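Local coordinates for RavO (Legionella pneumophila subsp. pneumophila, PDB 6DM4), which binds phosphotyrosine peptides, here one from human Shc1, through the SH2 domain that this chain represents within a longer Legionella protein, at residues Ala37-Arg42 against Gln107-Asn112; Phe13-Tyr18 against Gly100-Leu105; Gln30-Ser35 against Ser61-Asp66; Ser44-Ser49 against Tyr55-Ala60. One frame throughout, in Å; residues are numbered along the deposited sequence.

Overall arrangement
Contact 1 uses strand 40-43 and contact 4 the loop that follows it; contacts 3 and 4 share strand 55-64, its antiparallel neighbour; contacts 1 and 2 both use helix 101-119. Contacts 1, 3 and 4 are buried, whereas contact 2 lies at the surface. Their chemistry follows their place. Contact 1 is wholly apolar across its segments, and contact 3 buries a phenylalanine ring beside one weak hydrogen bond. Contact 4 adds strong amide-to-backbone bonds at the loop whose serines bind the phosphotyrosine. Contact 2 packs a methionine on an aspartate whose turn reaches out to a sulfate, the same ion that E38 of contact 1 binds. Contacts 2 and 3 do not touch.

Contact 1: residues Ala37-Arg42 against Gln107-Asn112; sequences AEFILR and QHITQN. With SO4 (sulfate ion), chain H.
F39 and I109 mark the nearest backbone approach, 7.6 Å between their CA atoms, where the chain leading into edge strand 40-43 passes over helix 101-119. I109 carries the helix side. It sits over one face of the F39 ring with CB above it; I109 CG2 comes 3.7 Å from F39 CG, and I109 CD1 3.8 Å from F39 CE2. The two side chains cross at about a right angle. F39 leaves the backbone toward the helix, with CG lying between the backbone N and the carbonyl carbon (chi1 69°), and H17 stacks on the ring's other face. L41 lends a second apolar group: its CD2 meets I109 CD1 at 3.8 Å, and its CG lies in plane at the edge of the F39 ring. At the margin T110 offers only its methyl, CG2 standing 4.2 Å from F39 CD1, because T110 OG1 is turned back onto the carbonyl of T106. Just outside this patch E38 N divides its hydrogen between two oxygens of a sulfate, probably from the crystallisation liquor, 2.9 Å to O2 and 3.1 Å to O3. With no hydrogen bond between the segments, helix and sheet of this SH2 domain are joined here by I109 laid over the F39 face, with L41 at the ring edge.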
loop_
_atom_site.group_PDB
_atom_site.type_symbol
_atom_site.label_atom_id
_atom_site.label_comp_id
_atom_site.label_asym_id
_atom_site.label_seq_id
_atom_site.Cartn_x
_atom_site.Cartn_y
_atom_site.Cartn_z
ATOM N N ALA A 37 8.858 -11.197 15.655
ATOM C CA ALA A 37 9.232 -10.678 14.345
ATOM C C ALA A 37 10.518 -9.865 14.432
ATOM O O ALA A 37 10.806 -9.227 15.446
ATOM C CB ALA A 37 8.110 -9.809 13.779
ATOM N N GLU A 38 11.297 -9.877 13.345
ATOM C CA GLU A 38 12.553 -9.133 13.358
ATOM C C GLU A 38 12.310 -7.633 13.247
ATOM O O GLU A 38 13.036 -6.839 13.853
ATOM C CB GLU A 38 13.478 -9.614 12.239
ATOM C CG GLU A 38 14.180 -10.936 12.534
ATOM C CD GLU A 38 15.076 -10.880 13.767
ATOM O OE1 GLU A 38 15.721 -9.833 14.003
ATOM O OE2 GLU A 38 15.134 -11.889 14.503
ATOM N N PHE A 39 11.309 -7.223 12.474
ATOM C CA PHE A 39 10.946 -5.814 12.413
ATOM C C PHE A 39 9.537 -5.697 11.865
ATOM O O PHE A 39 8.993 -6.647 11.299
ATOM C CB PHE A 39 11.926 -4.996 11.551
ATOM C CG PHE A 39 11.859 -5.305 10.075
ATOM C CD1 PHE A 39 12.610 -6.338 9.533
ATOM C CD2 PHE A 39 11.062 -4.548 9.228
ATOM C CE1 PHE A 39 12.557 -6.617 8.169
ATOM C CE2 PHE A 39 11.000 -4.825 7.861
ATOM C CZ PHE A 39 11.748 -5.861 7.335
ATOM N N ILE A 40 8.947 -4.518 12.048
ATOM C CA ILE A 40 7.712 -4.169 11.360
ATOM C C ILE A 40 7.906 -2.864 10.605
ATOM O O ILE A 40 8.792 -2.062 10.905
ATOM C CB ILE A 40 6.514 -4.046 12.316
ATOM C CG1 ILE A 40 6.744 -2.922 13.338
ATOM C CG2 ILE A 40 6.256 -5.375 12.966
ATOM C CD1 ILE A 40 5.541 -2.642 14.243
ATOM N N LEU A 41 7.047 -2.664 9.617
ATOM C CA LEU A 41 6.855 -1.379 8.968
ATOM C C LEU A 41 5.467 -0.862 9.319
ATOM O O LEU A 41 4.541 -1.642 9.576
ATOM C CB LEU A 41 7.012 -1.497 7.452
ATOM C CG LEU A 41 8.395 -1.957 6.991
ATOM C CD1 LEU A 41 8.398 -2.243 5.512
ATOM C CD2 LEU A 41 9.423 -0.899 7.322
ATOM N N ARG A 42 5.326 0.458 9.350
ATOM C CA ARG A 42 4.075 1.037 9.817
ATOM C C ARG A 42 3.935 2.434 9.251
ATOM O O ARG A 42 4.905 3.040 8.786
ATOM C CB ARG A 42 4.007 1.084 11.350
ATOM C CG ARG A 42 5.205 1.760 11.988
ATOM C CD ARG A 42 5.124 1.731 13.500
ATOM N NE ARG A 42 6.298 2.330 14.128
ATOM C CZ ARG A 42 6.494 3.638 14.241
ATOM N NH1 ARG A 42 5.588 4.485 13.768
ATOM N NH2 ARG A 42 7.587 4.103 14.837
ATOM N N GLN A 107 17.478 -4.875 4.417
ATOM C CA GLN A 107 18.906 -4.742 4.691
ATOM C C GLN A 107 19.200 -3.521 5.554
ATOM O O GLN A 107 20.011 -3.596 6.481
ATOM C CB GLN A 107 19.693 -4.673 3.381
ATOM C CG GLN A 107 19.693 -5.978 2.613
ATOM C CD GLN A 107 20.280 -7.116 3.424
ATOM O OE1 GLN A 107 21.332 -6.969 4.046
ATOM N NE2 GLN A 107 19.609 -8.262 3.412
ATOM N N HIS A 108 18.557 -2.389 5.270
ATOM C CA HIS A 108 18.809 -1.177 6.046
ATOM C C HIS A 108 18.373 -1.349 7.494
ATOM O O HIS A 108 19.038 -0.858 8.415
ATOM C CB HIS A 108 18.087 0.012 5.408
ATOM C CG HIS A 108 18.521 1.346 5.933
ATOM N ND1 HIS A 108 17.935 1.943 7.028
ATOM C CD2 HIS A 108 19.470 2.209 5.499
ATOM C CE1 HIS A 108 18.511 3.110 7.254
ATOM N NE2 HIS A 108 19.446 3.295 6.339
ATOM N N ILE A 109 17.258 -2.048 7.714
ATOM C CA ILE A 109 16.719 -2.208 9.061
ATOM C C ILE A 109 17.491 -3.267 9.840
ATOM O O ILE A 109 17.876 -3.048 10.994
ATOM C CB ILE A 109 15.217 -2.546 8.994
ATOM C CG1 ILE A 109 14.426 -1.361 8.449
ATOM C CG2 ILE A 109 14.688 -2.918 10.377
ATOM C CD1 ILE A 109 13.147 -1.748 7.725
ATOM N N THR A 110 17.710 -4.440 9.238
ATOM C CA THR A 110 18.327 -5.529 9.989
ATOM C C THR A 110 19.802 -5.262 10.260
ATOM O O THR A 110 20.306 -5.624 11.329
ATOM C CB THR A 110 18.156 -6.860 9.258
ATOM O OG1 THR A 110 18.766 -6.787 7.970
ATOM C CG2 THR A 110 16.675 -7.202 9.102
ATOM N N GLN A 111 20.507 -4.627 9.321
ATOM C CA GLN A 111 21.885 -4.241 9.594
ATOM C C GLN A 111 21.944 -3.185 10.688
ATOM O O GLN A 111 22.842 -3.215 11.538
ATOM C CB GLN A 111 22.560 -3.735 8.315
ATOM C CG GLN A 111 22.815 -4.814 7.268
ATOM C CD GLN A 111 23.636 -4.309 6.086
ATOM O OE1 GLN A 111 24.485 -3.426 6.228
ATOM N NE2 GLN A 111 23.387 -4.877 4.909
ATOM N N ASN A 112 20.988 -2.248 10.694
ATOM C CA ASN A 112 20.940 -1.251 11.760
ATOM C C ASN A 112 20.632 -1.901 13.103
ATOM O O ASN A 112 21.209 -1.525 14.131
ATOM C CB ASN A 112 19.903 -0.177 11.433
ATOM C CG ASN A 112 20.530 1.075 10.859
ATOM O OD1 ASN A 112 21.496 1.597 11.401
ATOM N ND2 ASN A 112 19.995 1.549 9.739
HETATM S S SO4 H . 10.413 -11.716 10.456
HETATM O O1 SO4 H . 9.070 -12.278 10.593
HETATM O O2 SO4 H . 11.240 -12.142 11.582
HETATM O O3 SO4 H . 10.329 -10.258 10.437
HETATM O O4 SO4 H . 11.021 -12.191 9.217
#

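Contact 2: residues Phe13-Tyr18 against Gly100-Leu105. With SO4 (sulfate ion), chain H.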
loop_
_atom_site.group_PDB
_atom_site.type_symbol
_atom_site.label_atom_id
_atom_site.label_comp_id
_atom_site.label_asym_id
_atom_site.label_seq_id
_atom_site.Cartn_x
_atom_site.Cartn_y
_atom_site.Cartn_z
ATOM N N PHE A 13 3.313 -1.823 1.040
ATOM C CA PHE A 13 2.059 -2.076 1.740
ATOM C C PHE A 13 1.555 -3.502 1.564
ATOM O O PHE A 13 0.749 -3.961 2.383
ATOM C CB PHE A 13 0.989 -1.088 1.275
ATOM C CG PHE A 13 1.251 0.331 1.700
ATOM C CD1 PHE A 13 2.037 0.603 2.807
ATOM C CD2 PHE A 13 0.706 1.392 0.993
ATOM C CE1 PHE A 13 2.278 1.911 3.199
ATOM C CE2 PHE A 13 0.942 2.703 1.380
ATOM C CZ PHE A 13 1.728 2.964 2.482
ATOM N N VAL A 14 1.991 -4.219 0.524
ATOM C CA VAL A 14 1.583 -5.617 0.385
ATOM C C VAL A 14 2.455 -6.560 1.198
ATOM O O VAL A 14 2.107 -7.739 1.338
ATOM C CB VAL A 14 1.594 -6.109 -1.079
ATOM C CG1 VAL A 14 0.817 -5.167 -1.989
ATOM C CG2 VAL A 14 3.023 -6.268 -1.578
ATOM N N ASP A 15 3.575 -6.085 1.728
ATOM C CA ASP A 15 4.520 -6.967 2.393
ATOM C C ASP A 15 4.010 -7.327 3.784
ATOM O O ASP A 15 3.375 -6.515 4.463
ATOM C CB ASP A 15 5.895 -6.308 2.489
ATOM C CG ASP A 15 6.959 -7.249 3.017
ATOM O OD1 ASP A 15 7.618 -7.924 2.199
ATOM O OD2 ASP A 15 7.125 -7.329 4.253
ATOM N N ARG A 16 4.297 -8.561 4.207
ATOM C CA ARG A 16 3.797 -9.037 5.494
ATOM C C ARG A 16 4.360 -8.252 6.670
ATOM O O ARG A 16 3.740 -8.235 7.741
ATOM C CB ARG A 16 4.105 -10.525 5.669
ATOM C CG ARG A 16 5.581 -10.876 5.670
ATOM C CD ARG A 16 5.782 -12.375 5.852
ATOM N NE ARG A 16 7.187 -12.729 6.016
ATOM C CZ ARG A 16 7.828 -12.709 7.180
ATOM N NH1 ARG A 16 7.191 -12.349 8.288
ATOM N NH2 ARG A 16 9.109 -13.047 7.237
ATOM N N HIS A 17 5.514 -7.601 6.501
ATOM C CA HIS A 17 6.074 -6.801 7.581
ATOM C C HIS A 17 5.282 -5.528 7.838
ATOM O O HIS A 17 5.409 -4.951 8.925
ATOM C CB HIS A 17 7.529 -6.431 7.287
ATOM C CG HIS A 17 8.474 -7.591 7.334
ATOM N ND1 HIS A 17 8.763 -8.358 6.227
ATOM C CD2 HIS A 17 9.201 -8.109 8.352
ATOM C CE1 HIS A 17 9.627 -9.300 6.560
ATOM N NE2 HIS A 17 9.910 -9.171 7.844
ATOM N N TYR A 18 4.474 -5.074 6.881
ATOM C CA TYR A 18 3.711 -3.847 7.075
ATOM C C TYR A 18 2.481 -4.110 7.936
ATOM O O TYR A 18 1.661 -4.973 7.614
ATOM C CB TYR A 18 3.287 -3.240 5.738
ATOM C CG TYR A 18 2.676 -1.874 5.924
ATOM C CD1 TYR A 18 3.477 -0.772 6.197
ATOM C CD2 TYR A 18 1.299 -1.692 5.879
ATOM C CE1 TYR A 18 2.927 0.480 6.393
ATOM C CE2 TYR A 18 0.742 -0.445 6.074
ATOM C CZ TYR A 18 1.561 0.636 6.334
ATOM O OH TYR A 18 1.018 1.885 6.530
ATOM N N GLY A 100 14.691 -5.184 -5.068
ATOM C CA GLY A 100 13.562 -4.291 -4.919
ATOM C C GLY A 100 13.529 -3.585 -3.575
ATOM O O GLY A 100 14.466 -3.641 -2.769
ATOM N N VAL A 101 12.402 -2.909 -3.345
ATOM C CA VAL A 101 12.305 -1.971 -2.233
ATOM C C VAL A 101 12.313 -2.710 -0.902
ATOM O O VAL A 101 13.033 -2.329 0.029
ATOM C CB VAL A 101 11.049 -1.093 -2.382
ATOM C CG1 VAL A 101 10.866 -0.217 -1.151
ATOM C CG2 VAL A 101 11.145 -0.246 -3.641
ATOM N N MET A 102 11.509 -3.769 -0.783
ATOM C CA MET A 102 11.464 -4.488 0.488
ATOM C C MET A 102 12.802 -5.151 0.779
ATOM O O MET A 102 13.253 -5.179 1.929
ATOM C CB MET A 102 10.343 -5.528 0.485
ATOM C CG MET A 102 8.980 -5.033 0.971
ATOM S SD MET A 102 8.993 -4.040 2.489
ATOM C CE MET A 102 9.954 -5.080 3.596
ATOM N N ALA A 103 13.459 -5.684 -0.255
ATOM C CA ALA A 103 14.805 -6.215 -0.070
ATOM C C ALA A 103 15.759 -5.138 0.415
ATOM O O ALA A 103 16.685 -5.427 1.183
ATOM C CB ALA A 103 15.323 -6.832 -1.369
ATOM N N THR A 104 15.535 -3.889 -0.003
ATOM C CA THR A 104 16.396 -2.789 0.417
ATOM C C THR A 104 16.132 -2.412 1.868
ATOM O O THR A 104 17.062 -2.338 2.682
ATOM C CB THR A 104 16.182 -1.579 -0.493
ATOM O OG1 THR A 104 16.462 -1.944 -1.851
ATOM C CG2 THR A 104 17.095 -0.439 -0.080
ATOM N N LEU A 105 14.864 -2.157 2.202
ATOM C CA LEU A 105 14.500 -1.801 3.569
ATOM C C LEU A 105 14.925 -2.882 4.551
ATOM O O LEU A 105 15.437 -2.576 5.636
ATOM C CB LEU A 105 12.995 -1.553 3.652
ATOM C CG LEU A 105 12.524 -0.224 3.063
ATOM C CD1 LEU A 105 11.003 -0.203 2.928
ATOM C CD2 LEU A 105 13.020 0.938 3.918
HETATM S S SO4 H . 10.413 -11.716 10.456
HETATM O O1 SO4 H . 9.070 -12.278 10.593
HETATM O O2 SO4 H . 11.240 -12.142 11.582
HETATM O O3 SO4 H . 10.329 -10.258 10.437
HETATM O O4 SO4 H . 11.021 -12.191 9.217
#
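M102 lays its folded end against the carboxylate of D15. M102 CG comes within 3.4 Å of D15 OD1, and the methyl CE lies 3.7 Å from D15 OD2; bends at chi2 and chi3 curl the thioether back over the acid instead of letting it run straight past. The same methyl is 4.4 Å from H17 ND1, a looser and oblique approach to the imidazole. D15 itself is fixed by its own loop, since OD2 takes two hydrogens from H17. The ring gives one, H17 ND1 to D15 OD2 at 2.8 Å, in the imidazole plane and on the syn lone pair. The backbone N gives the other from the anti side, closing an Asx turn within the type I turn D15-Y18. In this SH2 domain the loop after helix 4-13 meets the first turn of helix 101-119, the second of the two helices that flank the sheet, whose N-cap is G100. Further out, R16 grips the sulfate with both terminal nitrogens: NH1 reaches O1 at 3.0 Å and NH2 reaches O4 at 2.9 Å. H17 CE1 lies over the centre of that guanidinium, while H17 NE2 makes weak bonds to the sulfate. Donation from both ring nitrogens is consistent with a protonated imidazole.

Contact 3: residues Gln30-Ser35 against Ser61-Asp66. With SO4 (sulfate ion), chain I.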
loop_
_atom_site.group_PDB
_atom_site.type_symbol
_atom_site.label_atom_id
_atom_site.label_comp_id
_atom_site.label_asym_id
_atom_site.label_seq_id
_atom_site.Cartn_x
_atom_site.Cartn_y
_atom_site.Cartn_z
ATOM N N GLN A 30 2.995 -2.840 22.537
ATOM C CA GLN A 30 2.129 -3.998 22.727
ATOM C C GLN A 30 2.430 -5.086 21.704
ATOM O O GLN A 30 2.412 -6.277 22.034
ATOM C CB GLN A 30 0.663 -3.570 22.651
ATOM C CG GLN A 30 -0.331 -4.696 22.929
ATOM C CD GLN A 30 -0.210 -5.283 24.325
ATOM O OE1 GLN A 30 0.066 -4.573 25.297
ATOM N NE2 GLN A 30 -0.420 -6.588 24.430
ATOM N N TYR A 31 2.725 -4.699 20.460
ATOM C CA TYR A 31 3.013 -5.694 19.430
ATOM C C TYR A 31 4.234 -6.533 19.796
ATOM O O TYR A 31 4.187 -7.767 19.772
ATOM C CB TYR A 31 3.216 -5.016 18.071
ATOM C CG TYR A 31 3.587 -6.020 17.008
ATOM C CD1 TYR A 31 2.617 -6.822 16.418
ATOM C CD2 TYR A 31 4.909 -6.208 16.631
ATOM C CE1 TYR A 31 2.952 -7.763 15.466
ATOM C CE2 TYR A 31 5.248 -7.149 15.690
ATOM C CZ TYR A 31 4.267 -7.922 15.110
ATOM O OH TYR A 31 4.606 -8.862 14.167
ATOM N N PHE A 32 5.340 -5.878 20.149
ATOM C CA PHE A 32 6.570 -6.601 20.440
ATOM C C PHE A 32 6.554 -7.292 21.790
ATOM O O PHE A 32 7.502 -8.023 22.099
ATOM C CB PHE A 32 7.749 -5.639 20.333
ATOM C CG PHE A 32 8.138 -5.354 18.912
ATOM C CD1 PHE A 32 8.022 -4.079 18.386
ATOM C CD2 PHE A 32 8.612 -6.372 18.098
ATOM C CE1 PHE A 32 8.376 -3.820 17.054
ATOM C CE2 PHE A 32 8.979 -6.117 16.764
ATOM C CZ PHE A 32 8.851 -4.841 16.250
ATOM N N SER A 33 5.507 -7.094 22.592
ATOM C CA SER A 33 5.386 -7.842 23.836
ATOM C C SER A 33 5.249 -9.335 23.571
ATOM O O SER A 33 5.737 -10.151 24.360
ATOM C CB SER A 33 4.191 -7.327 24.636
ATOM O OG SER A 33 3.970 -8.119 25.785
ATOM N N LYS A 34 4.599 -9.709 22.470
ATOM C CA LYS A 34 4.358 -11.103 22.115
ATOM C C LYS A 34 5.051 -11.541 20.834
ATOM O O LYS A 34 5.368 -12.724 20.688
ATOM C CB LYS A 34 2.850 -11.364 21.953
ATOM C CG LYS A 34 1.988 -10.888 23.113
ATOM C CD LYS A 34 2.122 -11.803 24.313
ATOM C CE LYS A 34 1.290 -11.299 25.481
ATOM N NZ LYS A 34 1.704 -11.934 26.759
ATOM N N SER A 35 5.283 -10.628 19.900
ATOM C CA SER A 35 5.817 -11.009 18.602
ATOM C C SER A 35 7.317 -11.273 18.663
ATOM O O SER A 35 8.061 -10.597 19.381
ATOM C CB SER A 35 5.522 -9.920 17.576
ATOM O OG SER A 35 6.148 -10.196 16.330
ATOM N N SER A 61 10.153 -0.432 12.913
ATOM C CA SER A 61 10.355 -0.619 14.343
ATOM C C SER A 61 10.908 -2.013 14.584
ATOM O O SER A 61 10.546 -2.960 13.880
ATOM C CB SER A 61 9.053 -0.425 15.137
ATOM O OG SER A 61 8.638 0.929 15.103
ATOM N N PHE A 62 11.799 -2.133 15.565
ATOM C CA PHE A 62 12.300 -3.433 15.979
ATOM C C PHE A 62 12.648 -3.358 17.457
ATOM O O PHE A 62 12.658 -2.284 18.061
ATOM C CB PHE A 62 13.507 -3.880 15.146
ATOM C CG PHE A 62 14.639 -2.894 15.129
ATOM C CD1 PHE A 62 15.599 -2.900 16.128
ATOM C CD2 PHE A 62 14.748 -1.964 14.106
ATOM C CE1 PHE A 62 16.645 -1.995 16.116
ATOM C CE2 PHE A 62 15.792 -1.056 14.093
ATOM C CZ PHE A 62 16.738 -1.072 15.097
ATOM N N GLN A 63 12.926 -4.518 18.040
ATOM C CA GLN A 63 13.195 -4.620 19.467
ATOM C C GLN A 63 14.578 -5.208 19.697
ATOM O O GLN A 63 14.945 -6.206 19.070
ATOM C CB GLN A 63 12.135 -5.478 20.165
ATOM C CG GLN A 63 12.268 -5.501 21.680
ATOM C CD GLN A 63 11.107 -6.205 22.352
ATOM O OE1 GLN A 63 10.526 -5.694 23.306
ATOM N NE2 GLN A 63 10.769 -7.392 21.860
ATOM N N ALA A 64 15.334 -4.582 20.590
ATOM C CA ALA A 64 16.565 -5.121 21.149
ATOM C C ALA A 64 16.406 -5.219 22.663
ATOM O O ALA A 64 15.340 -4.933 23.214
ATOM C CB ALA A 64 17.770 -4.256 20.769
ATOM N N SER A 65 17.484 -5.612 23.348
ATOM C CA SER A 65 17.391 -5.829 24.787
ATOM C C SER A 65 17.179 -4.533 25.561
ATOM O O SER A 65 16.733 -4.583 26.714
ATOM C CB SER A 65 18.641 -6.546 25.302
ATOM O OG SER A 65 19.809 -5.789 25.051
ATOM N N ASP A 66 17.473 -3.380 24.964
ATOM C CA ASP A 66 17.253 -2.100 25.625
ATOM C C ASP A 66 15.937 -1.447 25.227
ATOM O O ASP A 66 15.668 -0.318 25.647
ATOM C CB ASP A 66 18.427 -1.149 25.349
ATOM C CG ASP A 66 18.392 -0.556 23.953
ATOM O OD1 ASP A 66 17.839 -1.203 23.037
ATOM O OD2 ASP A 66 18.928 0.558 23.773
HETATM S S SO4 I . 2.134 -11.425 13.754
HETATM O O1 SO4 I . 1.097 -10.496 14.193
HETATM O O2 SO4 I . 1.957 -12.706 14.431
HETATM O O3 SO4 I . 3.448 -10.884 14.085
HETATM O O4 SO4 I . 2.037 -11.619 12.309
HETATM O O HOH W 1 9.312 -8.935 24.231
#
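The carbonyl oxygen of F32, in helix 25-34, is gripped twice. A water donates to F32 O at 2.9 Å, and Q63 NE2 adds a weak, bent bond to the same F32 O at 3.3 Å. The water accepts in turn from Q63 NE2, closing a small triangle. Q63 reaches this point because its CG stands anti to the backbone N (chi1 -174°) and the chain runs on extended, past F32 in the opposite direction. Beneath the polar triangle the F32 ring is pressed onto strand 55-64. Q63 CB lies over one ring face, and S61 O meets the ring edge near its plane, 3.5 Å from F32 CZ. F32 CZ also comes to 3.7 Å from F62 CA, so the ring end rests on the strand backbone. F62 points its own side chain away, to I109 and K113 of helix 101-119. The helix segment crosses the strand at -49°, the axes 9.3 Å apart, and I40 and I68 also pack on F32. This is the SH2 arrangement of a helix laid on one face of the central sheet: F32 supplies about half of the buried surface and Q63 much of the remainder, while the weak amide bond and its water serve F32 O.

Contact 4: residues Ser44-Ser49 against Tyr55-Ala60; sequences SSANES and YVFIAA
N47 grips the backbone of F57 at both ends of its amide. F57 N donates to N47 OD1 at 2.9 Å and nearly straight (171°), the donor tilted a little from the carbonyl plane. N47 ND2 returns a bond to F57 O at 2.7 Å, with the acceptor in the amide plane. The asparagine thus does for F57 what a neighbouring strand would do, just where strand 40-43 has ended. F57 O takes a second, weak bond from S44 N, which carries on the strand pairing between R42 and A59. ND2 has a further weak bond to S44 O. S44 OG accepts from A46 N at 3.1 Å, a capping bond before the short, weakly bonded helix 46-49, and is also hydrogen-bonded to the modified side chain of the bound peptide; S45 OG bonds to it as well. The apolar share falls to F57. A46 CB sits over one face, 3.7 Å from the ring centroid, in a CH-pi contact, and Y55 CB flanks the opposite face. N47 OD1 stands at the ring edge, 3.6 Å from F57 CD2, and S44 CB packs against F57 CB at 3.5 Å. In SH2 domains the loop after the arginine-bearing strand receives the phosphate; here R42 bonds to the modified side chain too, and the amide clamp, the cap and the ring would hold in place the backbone that presents S44 and S45.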
loop_
_atom_site.group_PDB
_atom_site.type_symbol
_atom_site.label_atom_id
_atom_site.label_comp_id
_atom_site.label_asym_id
_atom_site.label_seq_id
_atom_site.Cartn_x
_atom_site.Cartn_y
_atom_site.Cartn_z
ATOM N N SER A 44 3.952 6.134 9.413
ATOM C CA SER A 44 4.726 7.010 10.284
ATOM C C SER A 44 3.895 8.175 10.804
ATOM O O SER A 44 2.992 8.676 10.126
ATOM C CB SER A 44 5.949 7.551 9.536
ATOM O OG SER A 44 6.527 8.659 10.210
ATOM N N SER A 45 4.238 8.626 12.015
ATOM C CA SER A 45 3.587 9.787 12.610
ATOM C C SER A 45 3.804 11.058 11.800
ATOM O O SER A 45 3.004 11.995 11.908
ATOM C CB SER A 45 4.103 10.001 14.035
ATOM O OG SER A 45 5.397 10.583 14.023
ATOM N N ALA A 46 4.870 11.119 10.997
ATOM C CA ALA A 46 5.176 12.333 10.249
ATOM C C ALA A 46 4.160 12.633 9.158
ATOM O O ALA A 46 4.160 13.751 8.633
ATOM C CB ALA A 46 6.571 12.234 9.631
ATOM N N ASN A 47 3.300 11.675 8.804
ATOM C CA ASN A 47 2.337 11.910 7.733
ATOM C C ASN A 47 1.290 12.942 8.140
ATOM O O ASN A 47 0.919 13.806 7.339
ATOM C CB ASN A 47 1.685 10.592 7.323
ATOM C CG ASN A 47 2.626 9.705 6.534
ATOM O OD1 ASN A 47 3.124 10.097 5.479
ATOM N ND2 ASN A 47 2.889 8.511 7.048
ATOM N N GLU A 48 0.808 12.871 9.381
ATOM C CA GLU A 48 -0.124 13.856 9.914
ATOM C C GLU A 48 0.574 14.999 10.640
ATOM O O GLU A 48 -0.064 16.022 10.914
ATOM C CB GLU A 48 -1.110 13.178 10.874
ATOM C CG GLU A 48 -2.552 13.153 10.389
ATOM C CD GLU A 48 -3.434 12.248 11.233
ATOM O OE1 GLU A 48 -3.313 11.010 11.106
ATOM O OE2 GLU A 48 -4.250 12.772 12.022
ATOM N N SER A 49 1.867 14.859 10.933
ATOM C CA SER A 49 2.570 15.772 11.825
ATOM C C SER A 49 2.926 17.100 11.167
ATOM O O SER A 49 2.221 18.097 11.347
ATOM C CB SER A 49 3.837 15.103 12.363
ATOM O OG SER A 49 4.745 16.059 12.880
ATOM N N TYR A 55 6.947 14.054 1.091
ATOM C CA TYR A 55 7.199 12.629 1.216
ATOM C C TYR A 55 5.968 11.935 1.775
ATOM O O TYR A 55 5.161 12.538 2.486
ATOM C CB TYR A 55 8.384 12.328 2.145
ATOM C CG TYR A 55 9.688 12.969 1.747
ATOM C CD1 TYR A 55 10.025 14.238 2.197
ATOM C CD2 TYR A 55 10.591 12.299 0.939
ATOM C CE1 TYR A 55 11.221 14.829 1.839
ATOM C CE2 TYR A 55 11.793 12.881 0.573
ATOM C CZ TYR A 55 12.103 14.146 1.026
ATOM O OH TYR A 55 13.298 14.725 0.664
ATOM N N VAL A 56 5.836 10.658 1.447
ATOM C CA VAL A 56 5.024 9.739 2.237
ATOM C C VAL A 56 5.964 9.041 3.207
ATOM O O VAL A 56 7.001 8.505 2.798
ATOM C CB VAL A 56 4.290 8.728 1.342
ATOM C CG1 VAL A 56 3.594 7.666 2.189
ATOM C CG2 VAL A 56 3.284 9.444 0.454
ATOM N N PHE A 57 5.619 9.058 4.491
ATOM C CA PHE A 57 6.530 8.618 5.537
ATOM C C PHE A 57 6.153 7.220 6.015
ATOM O O PHE A 57 4.983 6.946 6.301
ATOM C CB PHE A 57 6.520 9.600 6.709
ATOM C CG PHE A 57 7.036 10.971 6.359
ATOM C CD1 PHE A 57 8.391 11.245 6.401
ATOM C CD2 PHE A 57 6.162 11.989 6.008
ATOM C CE1 PHE A 57 8.868 12.513 6.087
ATOM C CE2 PHE A 57 6.632 13.250 5.696
ATOM C CZ PHE A 57 7.986 13.512 5.733
ATOM N N ILE A 58 7.153 6.348 6.099
ATOM C CA ILE A 58 6.996 4.986 6.594
ATOM C C ILE A 58 8.046 4.760 7.668
ATOM O O ILE A 58 9.224 5.064 7.458
ATOM C CB ILE A 58 7.155 3.942 5.472
ATOM C CG1 ILE A 58 6.230 4.262 4.296
ATOM C CG2 ILE A 58 6.893 2.542 6.018
ATOM C CD1 ILE A 58 4.775 4.204 4.643
ATOM N N ALA A 59 7.628 4.227 8.814
ATOM C CA ALA A 59 8.561 3.932 9.887
ATOM C C ALA A 59 8.786 2.432 9.996
ATOM O O ALA A 59 7.882 1.630 9.751
ATOM C CB ALA A 59 8.065 4.476 11.234
ATOM N N ALA A 60 10.012 2.063 10.346
ATOM C CA ALA A 60 10.324 0.713 10.784
ATOM C C ALA A 60 10.480 0.700 12.299
ATOM O O ALA A 60 10.879 1.696 12.901
ATOM C CB ALA A 60 11.606 0.207 10.126
#